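Side-chain contacts in putative uncharacterized protein (PDB 5M43), which probably removes phosphate from tyrosine and serine/threonine residues of proteins, as the dual-specificity phosphatase domain of the ribosome-assembly factor Yvh1: residues P72-V75 with R76-S80; R24-E28 with H29-H33; R109-T112 with A113-Y117. All blocks are in the same frame, centred on the assembly; numbering follows the deposited sequence. Where two conformers were deposited one is given.

Interaction 1. Residues P72-V75 with R76-S80; sequences PKIV and RFIDS
Arg76 folds its side chain back along the helix and lays its guanidinium group flat over the preceding turn. One face of that group looks down on Pro72 O, which sits 3.7 Å below the plane and under its centre, while the backbone N of Lys73 lies under the same face nearer the rim. The chain reaches this position because CG stands beside the backbone N and the chain then bends at CG-CD (chi3 -59°), turning NH1 toward the proline ring, 3.6 Å from Pro72 CB. NH1 also donates a hydrogen bond to Ala173 O near the C terminus, which limits how far the group can turn. Below it, Arg76 N bonds to Pro72 O at 2.9 Å, so this carbonyl serves the helix and carries the guanidinium at once.

Ile74 and Ile78, one turn apart, lie side by side and point the same way, Ile74 CG2 meeting Ile78 CD1 at 4.0 Å. Their ridge belongs to helix 71-83, which packs in the phosphatase domain against both Leu35 of the central sheet and helix 109-121.

At the far end Arg76 O is gripped by two donors: Ser80 OG, at 2.8 Å, and Ser80 N come in from opposite faces of the carbonyl plane. Asp79 N bonds to Val75 O, whereas the Asp79 carboxylate turns away from the preceding turn to a salt bridge with Arg83.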
# COMPACT_ATOMS: atom_id res chain seq x y z
N PRO A 72 -0.89 -4.82 -10.02
CA PRO A 72 -0.95 -6.26 -9.72
C PRO A 72 0.21 -6.72 -8.86
O PRO A 72 0.01 -7.43 -7.85
CB PRO A 72 -0.96 -6.90 -11.12
CG PRO A 72 -1.71 -5.88 -12.02
CD PRO A 72 -1.09 -4.53 -11.47
N LYS A 73 1.44 -6.35 -9.23
CA LYS A 73 2.61 -6.75 -8.46
C LYS A 73 2.58 -6.20 -7.04
O LYS A 73 2.98 -6.88 -6.07
CB LYS A 73 3.87 -6.27 -9.17
CG LYS A 73 5.15 -6.76 -8.55
CD LYS A 73 6.42 -6.33 -9.32
CE LYS A 73 7.66 -7.14 -8.82
NZ LYS A 73 8.90 -6.93 -9.63
N ILE A 74 2.15 -4.94 -6.91
CA ILE A 74 2.01 -4.29 -5.60
C ILE A 74 1.04 -5.06 -4.71
O ILE A 74 1.36 -5.37 -3.56
CB ILE A 74 1.54 -2.85 -5.81
CG1 ILE A 74 2.77 -2.06 -6.20
CG2 ILE A 74 0.87 -2.29 -4.51
CD1 ILE A 74 2.46 -0.60 -6.62
N VAL A 75 -0.15 -5.32 -5.22
CA VAL A 75 -1.17 -6.03 -4.44
C VAL A 75 -0.70 -7.45 -4.07
O VAL A 75 -0.90 -7.89 -2.93
CB VAL A 75 -2.51 -6.02 -5.20
CG1 VAL A 75 -3.55 -6.92 -4.57
CG2 VAL A 75 -3.05 -4.59 -5.29
N ARG A 76 -0.10 -8.17 -5.02
CA ARG A 76 0.44 -9.51 -4.72
C ARG A 76 1.52 -9.45 -3.63
O ARG A 76 1.57 -10.31 -2.74
CB ARG A 76 0.97 -10.18 -5.99
CG ARG A 76 -0.17 -10.59 -6.94
CD ARG A 76 0.33 -11.52 -8.04
NE ARG A 76 1.38 -10.87 -8.80
CZ ARG A 76 1.20 -10.28 -9.98
NH1 ARG A 76 -0.01 -10.29 -10.57
NH2 ARG A 76 2.23 -9.70 -10.59
N PHE A 77 2.38 -8.41 -3.65
CA PHE A 77 3.41 -8.29 -2.62
C PHE A 77 2.79 -8.09 -1.23
O PHE A 77 3.15 -8.78 -0.27
CB PHE A 77 4.34 -7.10 -2.90
CG PHE A 77 5.45 -7.00 -1.92
CD1 PHE A 77 6.65 -7.69 -2.17
CD2 PHE A 77 5.31 -6.18 -0.78
CE1 PHE A 77 7.72 -7.59 -1.26
CE2 PHE A 77 6.37 -6.08 0.17
CZ PHE A 77 7.59 -6.80 -0.10
N ILE A 78 1.83 -7.19 -1.13
CA ILE A 78 1.17 -6.92 0.15
C ILE A 78 0.41 -8.15 0.63
O ILE A 78 0.57 -8.61 1.79
CB ILE A 78 0.24 -5.70 0.03
CG1 ILE A 78 1.06 -4.43 -0.32
CG2 ILE A 78 -0.56 -5.51 1.34
CD1 ILE A 78 0.19 -3.28 -0.70
N ASP A 79 -0.40 -8.74 -0.25
CA ASP A 79 -1.18 -9.91 0.15
C ASP A 79 -0.27 -11.06 0.54
O ASP A 79 -0.51 -11.73 1.56
CB ASP A 79 -2.14 -10.31 -0.98
CG ASP A 79 -3.03 -11.47 -0.60
OD1 ASP A 79 -3.87 -11.23 0.28
OD2 ASP A 79 -2.92 -12.56 -1.26
N SER A 80 0.75 -11.38 -0.28
CA SER A 80 1.56 -12.54 0.08
C SER A 80 2.38 -12.27 1.34
O SER A 80 2.59 -13.19 2.15
CB SER A 80 2.45 -12.99 -1.07
OG SER A 80 3.36 -11.98 -1.42

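Interaction 2. Residues R24-E28 with H29-H33; sequences RLIKE and HRITH
The imidazole of His29 has the Glu28 side chain over one face: Glu28 CG lies 4.1 Å above the ring plane, displaced toward the rim, in a CH-pi contact. Farther out the carboxylate continues the stack, its plane only 13° from that of the ring. Glu28 OE1 stays 4.0 Å from His29 NE2, too far for a bond, although the acid might favour a protonated imidazole. Glu28 can run alongside because its chain is fully extended, with CG opposite the backbone N (chi1 178°). Leu25 O approaches the ring obliquely, 3.3 Å from His29 CD2, and the ring also meets that of Phe13. With an alanine in place of His29, the Glu28 chain would probably lose its flat partner and a gap open beside Phe13 and Leu3.

Beyond the ring, Ile26 and Ile31 cross at about a right angle, Ile26 CD1 meeting Ile31 CD1 at 4.0 Å, and both pack on Leu100 of the sheet. Ile31 N donates to Ile26 O at 3.0 Å, within the carbonyl plane, and a weak bond joins Arg30 N to Lys27 O. With Arg30 at positive phi, these bonds form a Schellman motif that ends helix 23-29 and turns the chain toward strand 33-36.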
# COMPACT_ATOMS: atom_id res chain seq x y z
N ARG A 24 14.22 1.64 14.73
CA ARG A 24 13.41 1.57 15.94
C ARG A 24 11.93 1.34 15.63
O ARG A 24 11.25 0.62 16.36
CB ARG A 24 13.60 2.87 16.72
CG ARG A 24 13.07 2.76 18.12
CD ARG A 24 13.12 4.13 18.81
NE ARG A 24 14.46 4.61 19.05
CZ ARG A 24 15.20 4.31 20.11
NH1 ARG A 24 14.76 3.46 21.04
NH2 ARG A 24 16.40 4.84 20.27
N LEU A 25 11.42 1.95 14.57
CA LEU A 25 10.01 1.81 14.24
C LEU A 25 9.75 0.49 13.55
O LEU A 25 8.69 -0.10 13.73
CB LEU A 25 9.55 2.97 13.32
CG LEU A 25 9.73 4.39 13.92
CD1 LEU A 25 9.02 5.37 12.99
CD2 LEU A 25 9.16 4.47 15.32
N ILE A 26 10.67 0.06 12.67
CA ILE A 26 10.54 -1.27 12.08
C ILE A 26 10.44 -2.31 13.19
O ILE A 26 9.60 -3.22 13.15
CB ILE A 26 11.77 -1.51 11.17
CG1 ILE A 26 11.86 -0.46 10.03
CG2 ILE A 26 11.86 -2.97 10.77
CD1 ILE A 26 10.60 -0.09 9.33
N LYS A 27 11.29 -2.19 14.22
CA LYS A 27 11.28 -3.17 15.32
C LYS A 27 10.03 -3.01 16.17
O LYS A 27 9.45 -4.02 16.60
CB LYS A 27 12.54 -3.05 16.17
CG LYS A 27 13.79 -3.60 15.45
CD LYS A 27 15.03 -2.79 15.85
CE LYS A 27 15.46 -3.08 17.28
NZ LYS A 27 15.78 -4.55 17.40
N GLU A 28 9.59 -1.76 16.41
CA GLU A 28 8.40 -1.54 17.26
C GLU A 28 7.17 -2.21 16.70
O GLU A 28 6.39 -2.83 17.44
CB GLU A 28 8.13 -0.03 17.39
CG GLU A 28 6.87 0.31 18.22
CD GLU A 28 6.56 1.78 18.30
OE1 GLU A 28 7.28 2.58 17.64
OE2 GLU A 28 5.61 2.12 19.02
N HIS A 29 6.98 -2.12 15.38
CA HIS A 29 5.82 -2.69 14.73
C HIS A 29 6.08 -4.08 14.20
O HIS A 29 5.15 -4.66 13.64
CB HIS A 29 5.38 -1.75 13.58
CG HIS A 29 5.03 -0.38 14.08
ND1 HIS A 29 4.08 -0.19 15.08
CD2 HIS A 29 5.51 0.85 13.77
CE1 HIS A 29 4.00 1.09 15.36
NE2 HIS A 29 4.83 1.75 14.57
N ARG A 30 7.31 -4.61 14.37
CA ARG A 30 7.61 -6.00 13.99
C ARG A 30 7.40 -6.18 12.50
O ARG A 30 6.94 -7.23 12.03
CB ARG A 30 6.78 -7.02 14.79
CG ARG A 30 7.05 -6.92 16.36
CD ARG A 30 5.94 -6.20 17.07
NE ARG A 30 4.71 -6.99 17.07
CZ ARG A 30 4.53 -8.04 17.84
NH1 ARG A 30 5.51 -8.43 18.68
NH2 ARG A 30 3.39 -8.74 17.77
N ILE A 31 7.79 -5.16 11.75
CA ILE A 31 7.63 -5.17 10.29
C ILE A 31 8.58 -6.19 9.67
O ILE A 31 9.78 -6.25 9.99
CB ILE A 31 7.87 -3.75 9.73
CG1 ILE A 31 6.65 -2.91 10.09
CG2 ILE A 31 8.12 -3.76 8.19
CD1 ILE A 31 6.89 -1.38 10.17
N THR A 32 8.04 -7.03 8.77
CA THR A 32 8.83 -8.06 8.10
C THR A 32 8.98 -7.81 6.61
O THR A 32 9.87 -8.41 5.97
CB THR A 32 8.15 -9.43 8.29
OG1 THR A 32 6.80 -9.37 7.79
CG2 THR A 32 8.09 -9.85 9.75
N HIS A 33 8.14 -6.98 6.04
CA HIS A 33 8.08 -6.76 4.60
C HIS A 33 7.97 -5.27 4.38
O HIS A 33 7.17 -4.62 5.04
CB HIS A 33 6.86 -7.44 3.93
CG HIS A 33 6.93 -8.93 3.92
ND1 HIS A 33 6.85 -9.69 5.06
CD2 HIS A 33 7.01 -9.80 2.88
CE1 HIS A 33 6.91 -10.98 4.73
NE2 HIS A 33 7.02 -11.06 3.41

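Interaction 3. Residues R109-T112 with A113-Y117; sequences RSVT and AIIAY. With NO3 (nitrate ion), chain B.
Arg109 grips the nitrate ion with both backbone and side chain. Its guanidinium meets the ion at an edge, with the nitrate nitrogen in the guanidinium plane: Arg109 NE donates to O3 and Arg109 NH2 to O2 of the nitrate, each at 2.9 Å. Arg109 N binds the same O3 with an N-H...O angle of 167°, so this oxygen takes two bonds from one residue. With CG opposite the carbonyl carbon (chi1 -79°) and one bend, about CG-CD, the side chain curls back to the ion. The third nitrogen, NH1, is held by Ile59 O, which fixes the group's rotation, and Phe159 packs against the side chain.

Backbone N-H groups of Met105, Lys107 and Ser108 complete the cradle. They belong to the CX5R phosphate-binding loop of protein-tyrosine phosphatases, which runs from Cys103 to Arg109, and the ion, probably from the crystallisation liquor, occupies the place where a substrate phosphate would be expected. The loop runs directly into helix 109-121, whose N-terminal end points at the anion and probably adds to its attraction.

Behind the loop, Thr112 turns OG1 back to Ser108 O, tying the first turn to the loop; the Thr112 side chain also packs on Phe159 and Leu163. Regular backbone bonds run on from the first turn, from Ala113 N to Arg109 O and from Ile115 N to Val111 O at 2.8 Å. Val111 and Ile115 cross obliquely, Val111 CG1 touching Ile115 CD1 at 3.9 Å, and Ile115 CG1 rests 3.2 Å from Val111 O. Farther out, Ile115 is wedged among Ala142, Leu143 and Val146 of helix 135-147 and Leu163 of helix 157-168, while Ala116 packs on Leu71 of helix 71-83.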
# COMPACT_ATOMS: atom_id res chain seq x y z
N ARG A 109 2.07 8.23 -3.19
CA ARG A 109 2.48 6.97 -3.82
C ARG A 109 2.09 5.75 -2.95
O ARG A 109 1.46 4.81 -3.44
CB ARG A 109 3.98 6.98 -4.07
CG ARG A 109 4.33 7.80 -5.35
CD ARG A 109 5.80 7.98 -5.40
NE ARG A 109 6.21 9.03 -4.45
CZ ARG A 109 7.42 9.60 -4.48
NH1 ARG A 109 8.31 9.21 -5.39
NH2 ARG A 109 7.73 10.59 -3.59
N SER A 110 2.52 5.72 -1.68
CA SER A 110 2.26 4.56 -0.84
C SER A 110 0.76 4.38 -0.59
O SER A 110 0.27 3.26 -0.50
CB SER A 110 3.00 4.67 0.53
OG SER A 110 2.67 5.92 1.09
N VAL A 111 0.04 5.50 -0.43
CA VAL A 111 -1.38 5.45 -0.17
C VAL A 111 -2.10 4.85 -1.36
O VAL A 111 -3.09 4.13 -1.21
CB VAL A 111 -1.89 6.87 0.18
CG1 VAL A 111 -3.42 6.98 0.25
CG2 VAL A 111 -1.35 7.27 1.57
N THR A 112 -1.67 5.24 -2.58
CA THR A 112 -2.28 4.63 -3.77
C THR A 112 -2.11 3.12 -3.77
O THR A 112 -3.05 2.36 -4.08
CB THR A 112 -1.65 5.26 -5.02
OG1 THR A 112 -1.98 6.65 -5.05
CG2 THR A 112 -2.19 4.53 -6.31
N ALA A 113 -0.91 2.65 -3.42
CA ALA A 113 -0.70 1.20 -3.34
C ALA A 113 -1.61 0.54 -2.31
O ALA A 113 -2.16 -0.54 -2.58
CB ALA A 113 0.77 0.92 -3.01
N ILE A 114 -1.78 1.18 -1.15
CA ILE A 114 -2.63 0.59 -0.10
C ILE A 114 -4.07 0.58 -0.56
O ILE A 114 -4.78 -0.40 -0.36
CB ILE A 114 -2.46 1.37 1.20
CG1 ILE A 114 -1.09 0.96 1.75
CG2 ILE A 114 -3.69 1.10 2.16
CD1 ILE A 114 -0.76 1.53 3.04
N ILE A 115 -4.53 1.68 -1.17
CA ILE A 115 -5.90 1.71 -1.66
C ILE A 115 -6.12 0.60 -2.69
O ILE A 115 -7.17 -0.05 -2.70
CB ILE A 115 -6.24 3.10 -2.21
CG1 ILE A 115 -6.32 4.11 -1.04
CG2 ILE A 115 -7.54 3.05 -3.05
CD1 ILE A 115 -6.51 5.51 -1.64
N ALA A 116 -5.15 0.41 -3.61
CA ALA A 116 -5.32 -0.66 -4.60
C ALA A 116 -5.52 -2.01 -3.93
O ALA A 116 -6.33 -2.82 -4.39
CB ALA A 116 -4.10 -0.72 -5.52
N TYR A 117 -4.76 -2.27 -2.86
CA TYR A 117 -4.92 -3.52 -2.13
C TYR A 117 -6.28 -3.57 -1.44
O TYR A 117 -6.97 -4.60 -1.50
CB TYR A 117 -3.76 -3.63 -1.14
CG TYR A 117 -4.02 -4.69 -0.07
CD1 TYR A 117 -3.79 -6.01 -0.30
CD2 TYR A 117 -4.51 -4.30 1.17
CE1 TYR A 117 -4.07 -6.97 0.70
CE2 TYR A 117 -4.76 -5.21 2.20
CZ TYR A 117 -4.48 -6.56 1.96
OH TYR A 117 -4.78 -7.51 2.92
N NO3 B . 4.52 10.75 -1.71
O1 NO3 B . 3.66 11.00 -0.83
O2 NO3 B . 5.75 10.90 -1.45
O3 NO3 B . 4.16 10.20 -2.78

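How the interactions relate
From the N terminus the chain passes interaction 2, then interaction 1, then interaction 3; they follow in series, none nesting or crossing, and each lies within one uninterrupted stretch, so none closes a long loop. Residues 24-33 end a peripheral helix and lead into strand 33-36. That strand's start meets interaction 1, where Phe77 CE2 packs on His33 CB at 4.0 Å. Helix 71-83 in turn lies against helix 109-121: Ile74 CG2 is 3.5 Å from Ala113 CB, and Ile78 packs on Tyr117. Interactions 2 and 3 do not touch, their nearest atoms being about 10 Å apart, so only interaction 1 touches both others, joining strand 33-36 to the helix after the phosphate-binding loop.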